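Local coordinates for metallo-beta-lactamase family protein (Thermus thermophilus, PDB 2ZO4) that binds two zinc ions in a metallo-beta-lactamase fold and is probably a hydrolase, its natural substrate not being established, at residues K212-L215 and R216-R220; D239-Q242 and R243-L247; E291-A294 and H295-L299. All coordinates share one frame; numbering follows the deposited sequence.

Interaction 1 of 3, residues K212-L215 and R216-R220; sequences KDFL and RSLDR
K212 meets R216 through the backbone: R216 N donates to K212 O at 3.1 Å, the first of four i to i+4 bonds between the two segments, which both lie on helix 210-222. At the next carbonyl, D213 O receives S217 N at 2.9 Å. The hydroxyl S217 OG also lies 3.0 Å from D213 O, but the carbonyl oxygen of P169 competes for its single proton. The carboxylate of D213 turns elsewhere, to a salt bridge with R207.

F214 carries the packing. With CG anti to the backbone N (chi1 -175°), its ring is turned so that L218 crosses it at a slant, CG over one face and CD1 3.7 Å from F214 CE2. The helix is the crossover of a beta-alpha-beta unit, between strands 185-189 and 228-231, and the F214 side chain comes within about 4 Å of that of the zinc ligand H171. H251 of helix 240-261 meets the same ring at a steep angle, its plane turned about 70°.

L215 reaches the same L218 methyl, its CD2 3.9 Å from L218 CD1, so that this methyl touches both neighbours. L215 O accepts D219 N at 3.1 Å and also a hydrogen bond from K248 NZ, which is salt-bridged to D219 OD2.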
ATOM      1  N   LYS A 212      -5.265 -13.495  -2.498  1.00 10.56           N
ATOM      2  CA  LYS A 212      -6.033 -14.194  -1.463  1.00 10.82           C
ATOM      3  C   LYS A 212      -6.029 -13.409  -0.148  1.00 10.45           C
ATOM      4  O   LYS A 212      -7.062 -13.286   0.500  1.00 10.49           O
ATOM      5  CB  LYS A 212      -5.499 -15.616  -1.249  1.00 10.49           C
ATOM      6  CG  LYS A 212      -6.376 -16.487  -0.335  1.00 11.83           C
ATOM      7  CD  LYS A 212      -5.980 -17.958  -0.412  1.00 12.12           C
ATOM      8  CE  LYS A 212      -6.817 -18.793   0.553  1.00 16.19           C
ATOM      9  NZ  LYS A 212      -6.508 -20.250   0.433  1.00 17.90           N
ATOM     10  N   ASP A 213      -4.863 -12.886   0.233  1.00 10.51           N
ATOM     11  CA  ASP A 213      -4.738 -11.967   1.371  1.00 10.63           C
ATOM     12  C   ASP A 213      -5.614 -10.729   1.195  1.00 10.31           C
ATOM     13  O   ASP A 213      -6.285 -10.302   2.129  1.00  9.78           O
ATOM     14  CB  ASP A 213      -3.290 -11.490   1.531  1.00 10.70           C
ATOM     15  CG  ASP A 213      -2.379 -12.536   2.137  1.00 11.79           C
ATOM     16  OD1 ASP A 213      -2.851 -13.401   2.910  1.00 13.16           O
ATOM     17  OD2 ASP A 213      -1.167 -12.471   1.848  1.00 13.27           O
ATOM     18  N   PHE A 214      -5.573 -10.152  -0.006  1.00 10.60           N
ATOM     19  CA  PHE A 214      -6.278  -8.907  -0.310  1.00 11.03           C
ATOM     20  C   PHE A 214      -7.779  -9.069  -0.169  1.00 10.99           C
ATOM     21  O   PHE A 214      -8.447  -8.209   0.397  1.00 11.15           O
ATOM     22  CB  PHE A 214      -5.935  -8.406  -1.717  1.00 11.22           C
ATOM     23  CG  PHE A 214      -6.533  -7.065  -2.047  1.00 11.87           C
ATOM     24  CD1 PHE A 214      -5.981  -5.892  -1.527  1.00 12.19           C
ATOM     25  CD2 PHE A 214      -7.643  -6.969  -2.886  1.00 12.05           C
ATOM     26  CE1 PHE A 214      -6.536  -4.643  -1.831  1.00 11.96           C
ATOM     27  CE2 PHE A 214      -8.204  -5.727  -3.193  1.00 12.23           C
ATOM     28  CZ  PHE A 214      -7.652  -4.564  -2.659  1.00 11.86           C
ATOM     29  N   LEU A 215      -8.302 -10.176  -0.688  1.00 11.21           N
ATOM     30  CA  LEU A 215      -9.734 -10.451  -0.629  1.00 11.37           C
ATOM     31  C   LEU A 215     -10.202 -10.762   0.797  1.00 11.64           C
ATOM     32  O   LEU A 215     -11.310 -10.391   1.186  1.00 11.65           O
ATOM     33  CB  LEU A 215     -10.120 -11.566  -1.618  1.00 11.28           C
ATOM     34  CG  LEU A 215      -9.881 -11.250  -3.108  1.00 10.70           C
ATOM     35  CD1 LEU A 215     -10.026 -12.494  -3.984  1.00  9.59           C
ATOM     36  CD2 LEU A 215     -10.793 -10.130  -3.607  1.00 10.13           C
ATOM     37  N   ARG A 216      -9.356 -11.422   1.583  1.00 11.92           N
ATOM     38  CA  ARG A 216      -9.674 -11.663   2.991  1.00 12.24           C
ATOM     39  C   ARG A 216      -9.658 -10.354   3.789  1.00 11.72           C
ATOM     40  O   ARG A 216     -10.442 -10.181   4.722  1.00 11.35           O
ATOM     41  CB  ARG A 216      -8.719 -12.696   3.595  1.00 12.86           C
ATOM     42  CG  ARG A 216      -9.015 -13.065   5.039  1.00 15.95           C
ATOM     43  CD  ARG A 216      -9.072 -14.573   5.229  1.00 20.81           C
ATOM     44  NE  ARG A 216     -10.431 -15.095   5.071  1.00 23.67           N
ATOM     45  CZ  ARG A 216     -11.271 -15.345   6.077  1.00 25.06           C
ATOM     46  NH1 ARG A 216     -10.908 -15.124   7.337  1.00 24.98           N
ATOM     47  NH2 ARG A 216     -12.486 -15.817   5.823  1.00 25.74           N
ATOM     48  N   SER A 217      -8.767  -9.439   3.411  1.00 11.45           N
ATOM     49  CA  SER A 217      -8.679  -8.122   4.051  1.00 11.39           C
ATOM     50  C   SER A 217      -9.926  -7.285   3.775  1.00 11.74           C
ATOM     51  O   SER A 217     -10.436  -6.620   4.672  1.00 11.55           O
ATOM     52  CB  SER A 217      -7.416  -7.382   3.606  1.00 10.97           C
ATOM     53  OG  SER A 217      -6.258  -8.056   4.061  1.00  9.93           O
ATOM     54  N   LEU A 218     -10.411  -7.336   2.535  1.00 12.52           N
ATOM     55  CA  LEU A 218     -11.668  -6.687   2.149  1.00 13.37           C
ATOM     56  C   LEU A 218     -12.850  -7.222   2.955  1.00 14.14           C
ATOM     57  O   LEU A 218     -13.708  -6.449   3.374  1.00 14.48           O
ATOM     58  CB  LEU A 218     -11.944  -6.865   0.652  1.00 13.09           C
ATOM     59  CG  LEU A 218     -10.974  -6.313  -0.396  1.00 13.17           C
ATOM     60  CD1 LEU A 218     -11.423  -6.743  -1.785  1.00 12.86           C
ATOM     61  CD2 LEU A 218     -10.837  -4.793  -0.313  1.00 12.80           C
ATOM     62  N   ASP A 219     -12.889  -8.539   3.160  1.00 15.09           N
ATOM     63  CA  ASP A 219     -13.897  -9.179   4.012  1.00 16.11           C
ATOM     64  C   ASP A 219     -13.850  -8.623   5.430  1.00 16.40           C
ATOM     65  O   ASP A 219     -14.886  -8.278   5.998  1.00 16.54           O
ATOM     66  CB  ASP A 219     -13.682 -10.696   4.063  1.00 16.76           C
ATOM     67  CG  ASP A 219     -14.311 -11.430   2.891  1.00 18.76           C
ATOM     68  OD1 ASP A 219     -15.460 -11.110   2.509  1.00 21.15           O
ATOM     69  OD2 ASP A 219     -13.655 -12.350   2.355  1.00 21.71           O
ATOM     70  N   ARG A 220     -12.639  -8.543   5.988  1.00 16.74           N
ATOM     71  CA  ARG A 220     -12.407  -8.031   7.340  1.00 17.28           C
ATOM     72  C   ARG A 220     -12.919  -6.595   7.473  1.00 17.39           C
ATOM     73  O   ARG A 220     -13.641  -6.280   8.417  1.00 17.55           O
ATOM     74  CB  ARG A 220     -10.913  -8.115   7.688  1.00 17.29           C
ATOM     75  CG  ARG A 220     -10.581  -8.065   9.179  1.00 18.24           C
ATOM     76  CD  ARG A 220      -9.913  -6.750   9.581  1.00 20.43           C
ATOM     77  NE  ARG A 220      -9.514  -6.748  10.990  1.00 20.99           N
ATOM     78  CZ  ARG A 220      -8.311  -7.098  11.448  1.00 21.41           C
ATOM     79  NH1 ARG A 220      -7.348  -7.478  10.616  1.00 21.32           N
ATOM     80  NH2 ARG A 220      -8.066  -7.059  12.754  1.00 20.73           N
TER

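Interaction 2 of 3, residues D239-Q242 and R243-L247; sequences DVRQ and RAEEL
Q242 and E246, one turn apart, are joined by the hydrogen bond Q242 NE2 to E246 OE2, 3.1 Å long and fairly straight at 161°. The oxygen lies close to the plane of the glutamine amide, yet the donor approaches from above the carboxylate, and the two planes are 59° apart. Q242 extends with CG anti to its backbone N (chi1 -176°), which carries its amide to the end of the E246 side chain. The other carboxylate oxygen, E246 OE1, forms a salt bridge with R243 NH1 at 3.1 Å, met on its anti side and near the guanidinium plane. R243 has further partners in L193 O, through NE, and more weakly V196 O, through NH2.

At the helix start D239 is the N-cap: its OD1 accepts Q242 N at 3.0 Å, the donor standing well above the carboxylate plane. D239 O also receives R243 N, opening the i to i+4 backbone ladder of helix 240-261.

R241 and E245 are linked through water 1, 2.7 Å from R241 NH1 and weakly bonded to E245 OE2, while R241 NH1 also pairs with D223. Packing is lighter: L247 CD2 covers one face of the R243 guanidinium, offset toward its rim, and on helix 210-222 A244 rests on A222 and L247 on L218.

With both oxygens of E246 engaged, rotation of its carboxylate is restricted; the neighbouring arginine would probably favour its ionised form.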
ATOM      1  N   ASP A 239     -19.596   4.612   2.544  1.00 15.43           N
ATOM      2  CA  ASP A 239     -20.061   3.265   2.862  1.00 15.36           C
ATOM      3  C   ASP A 239     -18.923   2.259   2.653  1.00 15.17           C
ATOM      4  O   ASP A 239     -18.636   1.846   1.527  1.00 14.81           O
ATOM      5  CB  ASP A 239     -21.300   2.894   2.031  1.00 15.55           C
ATOM      6  CG  ASP A 239     -22.020   1.647   2.562  1.00 16.11           C
ATOM      7  OD1 ASP A 239     -21.351   0.731   3.089  1.00 16.01           O
ATOM      8  OD2 ASP A 239     -23.263   1.580   2.441  1.00 16.83           O
ATOM      9  N   VAL A 240     -18.288   1.878   3.758  1.00 15.06           N
ATOM     10  CA  VAL A 240     -17.100   1.028   3.730  1.00 15.14           C
ATOM     11  C   VAL A 240     -17.424  -0.401   3.283  1.00 15.32           C
ATOM     12  O   VAL A 240     -16.703  -0.967   2.461  1.00 15.11           O
ATOM     13  CB  VAL A 240     -16.363   1.042   5.099  1.00 15.07           C
ATOM     14  CG1 VAL A 240     -15.200   0.046   5.118  1.00 14.92           C
ATOM     15  CG2 VAL A 240     -15.861   2.441   5.410  1.00 14.98           C
ATOM     16  N   ARG A 241     -18.513  -0.966   3.809  1.00 15.68           N
ATOM     17  CA  ARG A 241     -18.949  -2.311   3.426  1.00 16.37           C
ATOM     18  C   ARG A 241     -19.243  -2.382   1.933  1.00 16.36           C
ATOM     19  O   ARG A 241     -18.859  -3.349   1.266  1.00 16.38           O
ATOM     20  CB  ARG A 241     -20.181  -2.766   4.228  1.00 16.27           C
ATOM     21  CG  ARG A 241     -20.685  -4.163   3.831  1.00 17.10           C
ATOM     22  CD  ARG A 241     -21.995  -4.574   4.522  1.00 17.42           C
ATOM     23  NE  ARG A 241     -21.824  -4.845   5.951  1.00 19.60           N
ATOM     24  CZ  ARG A 241     -21.384  -5.993   6.465  1.00 20.99           C
ATOM     25  NH1 ARG A 241     -21.047  -7.010   5.676  1.00 21.65           N
ATOM     26  NH2 ARG A 241     -21.267  -6.120   7.780  1.00 20.93           N
ATOM     27  N   GLN A 242     -19.907  -1.347   1.418  1.00 16.50           N
ATOM     28  CA  GLN A 242     -20.295  -1.289   0.010  1.00 16.91           C
ATOM     29  C   GLN A 242     -19.081  -1.271  -0.904  1.00 16.27           C
ATOM     30  O   GLN A 242     -19.028  -2.032  -1.867  1.00 16.35           O
ATOM     31  CB  GLN A 242     -21.188  -0.075  -0.268  1.00 16.77           C
ATOM     32  CG  GLN A 242     -21.721   0.001  -1.690  1.00 18.00           C
ATOM     33  CD  GLN A 242     -22.553   1.247  -1.939  1.00 18.44           C
ATOM     34  OE1 GLN A 242     -23.445   1.583  -1.156  1.00 21.51           O
ATOM     35  NE2 GLN A 242     -22.265   1.940  -3.038  1.00 19.87           N
ATOM     36  N   ARG A 243     -18.110  -0.413  -0.601  1.00 15.89           N
ATOM     37  CA  ARG A 243     -16.883  -0.349  -1.399  1.00 15.91           C
ATOM     38  C   ARG A 243     -16.066  -1.647  -1.327  1.00 15.64           C
ATOM     39  O   ARG A 243     -15.529  -2.099  -2.337  1.00 15.60           O
ATOM     40  CB  ARG A 243     -16.021   0.858  -1.006  1.00 15.70           C
ATOM     41  CG  ARG A 243     -14.835   1.122  -1.943  1.00 16.26           C
ATOM     42  CD  ARG A 243     -15.277   1.248  -3.405  1.00 16.42           C
ATOM     43  NE  ARG A 243     -14.141   1.297  -4.322  1.00 15.88           N
ATOM     44  CZ  ARG A 243     -14.179   0.918  -5.598  1.00 16.65           C
ATOM     45  NH1 ARG A 243     -15.304   0.453  -6.135  1.00 16.57           N
ATOM     46  NH2 ARG A 243     -13.084   1.002  -6.341  1.00 16.65           N
ATOM     47  N   ALA A 244     -15.982  -2.235  -0.136  1.00 15.64           N
ATOM     48  CA  ALA A 244     -15.302  -3.520   0.056  1.00 15.83           C
ATOM     49  C   ALA A 244     -15.954  -4.625  -0.782  1.00 15.91           C
ATOM     50  O   ALA A 244     -15.262  -5.439  -1.394  1.00 15.84           O
ATOM     51  CB  ALA A 244     -15.290  -3.899   1.522  1.00 15.69           C
ATOM     52  N   GLU A 245     -17.285  -4.636  -0.814  1.00 16.03           N
ATOM     53  CA  GLU A 245     -18.026  -5.578  -1.650  1.00 16.28           C
ATOM     54  C   GLU A 245     -17.837  -5.297  -3.140  1.00 15.94           C
ATOM     55  O   GLU A 245     -17.772  -6.228  -3.936  1.00 16.01           O
ATOM     56  CB  GLU A 245     -19.518  -5.603  -1.285  1.00 16.52           C
ATOM     57  CG  GLU A 245     -19.831  -6.282   0.058  1.00 18.28           C
ATOM     58  CD  GLU A 245     -19.353  -7.732   0.133  1.00 21.19           C
ATOM     59  OE1 GLU A 245     -19.568  -8.494  -0.840  1.00 22.73           O
ATOM     60  OE2 GLU A 245     -18.770  -8.112   1.175  1.00 22.08           O
ATOM     61  N   GLU A 246     -17.743  -4.018  -3.505  1.00 15.53           N
ATOM     62  CA  GLU A 246     -17.470  -3.617  -4.890  1.00 15.56           C
ATOM     63  C   GLU A 246     -16.085  -4.064  -5.374  1.00 15.29           C
ATOM     64  O   GLU A 246     -15.929  -4.476  -6.522  1.00 15.20           O
ATOM     65  CB  GLU A 246     -17.622  -2.101  -5.062  1.00 15.47           C
ATOM     66  CG  GLU A 246     -19.071  -1.615  -5.125  1.00 15.75           C
ATOM     67  CD  GLU A 246     -19.212  -0.099  -5.044  1.00 16.21           C
ATOM     68  OE1 GLU A 246     -18.188   0.627  -5.039  1.00 16.53           O
ATOM     69  OE2 GLU A 246     -20.368   0.373  -4.987  1.00 18.31           O
ATOM     70  N   LEU A 247     -15.088  -3.979  -4.496  1.00 15.07           N
ATOM     71  CA  LEU A 247     -13.717  -4.374  -4.843  1.00 14.92           C
ATOM     72  C   LEU A 247     -13.565  -5.888  -4.929  1.00 14.97           C
ATOM     73  O   LEU A 247     -12.758  -6.396  -5.708  1.00 14.82           O
ATOM     74  CB  LEU A 247     -12.711  -3.777  -3.858  1.00 14.87           C
ATOM     75  CG  LEU A 247     -12.453  -2.278  -4.017  1.00 14.68           C
ATOM     76  CD1 LEU A 247     -11.654  -1.733  -2.841  1.00 14.99           C
ATOM     77  CD2 LEU A 247     -11.748  -1.989  -5.332  1.00 14.21           C
TER
HETATM   78  O   HOH W   1     -21.100  -7.652   3.017  1.00 30.50           O

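Interaction 3 of 3, residues E291-A294 and H295-L299; sequences ETLA and HLEYL
E291 O is gripped twice by H295. The ring nitrogen ND1 donates at 2.8 Å with an N-H...O angle of 158°, and the backbone N of H295 donates to E291 O at 3.1 Å. The two donors come from opposite faces of the carbonyl plane; the oxygen lies near the plane of the imidazole. A chi1 of -77°, setting CG beside the backbone N, folds the ring back over the preceding turn. There the E291 carboxylate runs alongside it, its plane nearly parallel to the ring (12°) but stepped off from it, with OE1 3.2 Å from H295 CE1. OE1 is buried without a hydrogen-bond partner, whereas OE2 accepts from V200 N.

This turn belongs to helix 286-301 in the C-terminal domain; the helix packs against helices 210-222 and 240-261. H295 NE2 bonds to ND1 of H251, tying the histidine to the second of these helices; if the H295 ring is neutral, NE2 would be the acceptor.

On another face of the helix T292 and L296 point the same way, T292 CG2 being 4.1 Å from L296 CD1. L293 and E297 likewise lie side by side, with L293 CD1 4.2 Å from E297 CG. The carboxylate of E297 goes on to R300 and Y314.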
ATOM      1  N   GLU A 291       0.329  -6.962 -10.791  1.00 14.64           N
ATOM      2  CA  GLU A 291      -1.094  -7.247 -10.563  1.00 14.82           C
ATOM      3  C   GLU A 291      -1.551  -8.461 -11.363  1.00 13.93           C
ATOM      4  O   GLU A 291      -2.247  -9.334 -10.840  1.00 13.62           O
ATOM      5  CB  GLU A 291      -1.960  -6.037 -10.934  1.00 15.20           C
ATOM      6  CG  GLU A 291      -2.433  -5.188  -9.752  1.00 18.71           C
ATOM      7  CD  GLU A 291      -3.950  -5.222  -9.528  1.00 21.63           C
ATOM      8  OE1 GLU A 291      -4.649  -6.054 -10.148  1.00 24.31           O
ATOM      9  OE2 GLU A 291      -4.446  -4.406  -8.726  1.00 22.76           O
ATOM     10  N   THR A 292      -1.163  -8.497 -12.636  1.00 13.20           N
ATOM     11  CA  THR A 292      -1.489  -9.611 -13.528  1.00 12.71           C
ATOM     12  C   THR A 292      -0.885 -10.921 -13.015  1.00 12.35           C
ATOM     13  O   THR A 292      -1.543 -11.960 -13.038  1.00 11.99           O
ATOM     14  CB  THR A 292      -1.030  -9.328 -14.975  1.00 12.67           C
ATOM     15  OG1 THR A 292      -1.583  -8.078 -15.411  1.00 12.31           O
ATOM     16  CG2 THR A 292      -1.484 -10.433 -15.923  1.00 13.09           C
ATOM     17  N   LEU A 293       0.356 -10.850 -12.540  1.00 11.83           N
ATOM     18  CA  LEU A 293       1.040 -12.002 -11.965  1.00 11.69           C
ATOM     19  C   LEU A 293       0.338 -12.519 -10.706  1.00 11.29           C
ATOM     20  O   LEU A 293       0.192 -13.728 -10.528  1.00 11.22           O
ATOM     21  CB  LEU A 293       2.509 -11.666 -11.676  1.00 11.69           C
ATOM     22  CG  LEU A 293       3.420 -12.775 -11.132  1.00 11.90           C
ATOM     23  CD1 LEU A 293       3.317 -14.058 -11.955  1.00 12.84           C
ATOM     24  CD2 LEU A 293       4.854 -12.283 -11.090  1.00 11.98           C
ATOM     25  N   ALA A 294      -0.094 -11.594  -9.849  1.00 10.82           N
ATOM     26  CA  ALA A 294      -0.859 -11.921  -8.641  1.00 10.50           C
ATOM     27  C   ALA A 294      -2.155 -12.673  -8.949  1.00 10.35           C
ATOM     28  O   ALA A 294      -2.529 -13.604  -8.231  1.00 10.03           O
ATOM     29  CB  ALA A 294      -1.171 -10.652  -7.856  1.00  9.96           C
ATOM     30  N   HIS A 295      -2.846 -12.246 -10.003  1.00 10.06           N
ATOM     31  CA  HIS A 295      -4.091 -12.883 -10.411  1.00 10.40           C
ATOM     32  C   HIS A 295      -3.853 -14.262 -11.025  1.00 10.53           C
ATOM     33  O   HIS A 295      -4.617 -15.194 -10.775  1.00 10.62           O
ATOM     34  CB  HIS A 295      -4.871 -11.981 -11.366  1.00 10.28           C
ATOM     35  CG  HIS A 295      -5.577 -10.852 -10.681  1.00 10.79           C
ATOM     36  ND1 HIS A 295      -4.905  -9.780 -10.132  1.00 11.59           N
ATOM     37  CD2 HIS A 295      -6.891 -10.636 -10.442  1.00 10.67           C
ATOM     38  CE1 HIS A 295      -5.777  -8.947  -9.592  1.00 11.56           C
ATOM     39  NE2 HIS A 295      -6.989  -9.445  -9.764  1.00 11.76           N
ATOM     40  N   LEU A 296      -2.790 -14.380 -11.820  1.00 10.50           N
ATOM     41  CA  LEU A 296      -2.394 -15.662 -12.399  1.00 10.86           C
ATOM     42  C   LEU A 296      -2.032 -16.703 -11.333  1.00 10.90           C
ATOM     43  O   LEU A 296      -2.401 -17.872 -11.452  1.00 10.99           O
ATOM     44  CB  LEU A 296      -1.224 -15.477 -13.367  1.00 10.69           C
ATOM     45  CG  LEU A 296      -1.549 -14.859 -14.733  1.00 10.71           C
ATOM     46  CD1 LEU A 296      -0.292 -14.275 -15.358  1.00  9.72           C
ATOM     47  CD2 LEU A 296      -2.205 -15.892 -15.657  1.00 10.59           C
ATOM     48  N   GLU A 297      -1.314 -16.277 -10.300  1.00 11.16           N
ATOM     49  CA  GLU A 297      -0.886 -17.194  -9.241  1.00 11.55           C
ATOM     50  C   GLU A 297      -2.036 -17.589  -8.315  1.00 11.67           C
ATOM     51  O   GLU A 297      -2.032 -18.678  -7.733  1.00 11.81           O
ATOM     52  CB  GLU A 297       0.309 -16.625  -8.468  1.00 11.56           C
ATOM     53  CG  GLU A 297       1.634 -16.730  -9.241  1.00 11.75           C
ATOM     54  CD  GLU A 297       2.005 -18.172  -9.595  1.00 11.96           C
ATOM     55  OE1 GLU A 297       2.479 -18.902  -8.704  1.00 12.62           O
ATOM     56  OE2 GLU A 297       1.829 -18.576 -10.763  1.00 11.26           O
ATOM     57  N   TYR A 298      -3.024 -16.704  -8.200  1.00 11.63           N
ATOM     58  CA  TYR A 298      -4.270 -17.011  -7.511  1.00 11.95           C
ATOM     59  C   TYR A 298      -5.035 -18.106  -8.263  1.00 12.08           C
ATOM     60  O   TYR A 298      -5.524 -19.065  -7.657  1.00 11.71           O
ATOM     61  CB  TYR A 298      -5.123 -15.744  -7.392  1.00 11.96           C
ATOM     62  CG  TYR A 298      -6.422 -15.925  -6.637  1.00 12.32           C
ATOM     63  CD1 TYR A 298      -6.482 -15.718  -5.261  1.00 11.44           C
ATOM     64  CD2 TYR A 298      -7.594 -16.283  -7.304  1.00 12.41           C
ATOM     65  CE1 TYR A 298      -7.666 -15.877  -4.567  1.00 12.47           C
ATOM     66  CE2 TYR A 298      -8.792 -16.443  -6.615  1.00 12.92           C
ATOM     67  CZ  TYR A 298      -8.819 -16.237  -5.251  1.00 12.98           C
ATOM     68  OH  TYR A 298      -9.999 -16.385  -4.566  1.00 13.50           O
ATOM     69  N   LEU A 299      -5.124 -17.951  -9.583  1.00 12.22           N
ATOM     70  CA  LEU A 299      -5.808 -18.918 -10.441  1.00 12.75           C
ATOM     71  C   LEU A 299      -5.089 -20.264 -10.483  1.00 13.29           C
ATOM     72  O   LEU A 299      -5.735 -21.313 -10.534  1.00 13.35           O
ATOM     73  CB  LEU A 299      -5.970 -18.368 -11.861  1.00 12.48           C
ATOM     74  CG  LEU A 299      -6.959 -17.210 -12.058  1.00 12.41           C
ATOM     75  CD1 LEU A 299      -6.888 -16.681 -13.479  1.00 11.52           C
ATOM     76  CD2 LEU A 299      -8.385 -17.620 -11.709  1.00 12.67           C
TER

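In the fold
Each contact runs along two turns or so of a different helix, interaction 2 starting at the N-cap, and their chemistry follows their burial. Interaction 3 is the most buried, with no exposed residue among those touching, and joins a histidine to a backbone carbonyl. Interaction 2 lies toward solvent, with four exposed residues and mostly charged or amide side chains. Interaction 1 is intermediate: an apolar face directed toward the zinc site and neighbouring helices, with polar residues at its margins. It also connects the others, touching interaction 2 through L218 CD1 and L247 CB (3.8 Å) and interaction 3 through L215 CD1 and Y298 OH (3.9 Å). Interactions 2 and 3 do not touch, their nearest atoms being about 8 Å apart.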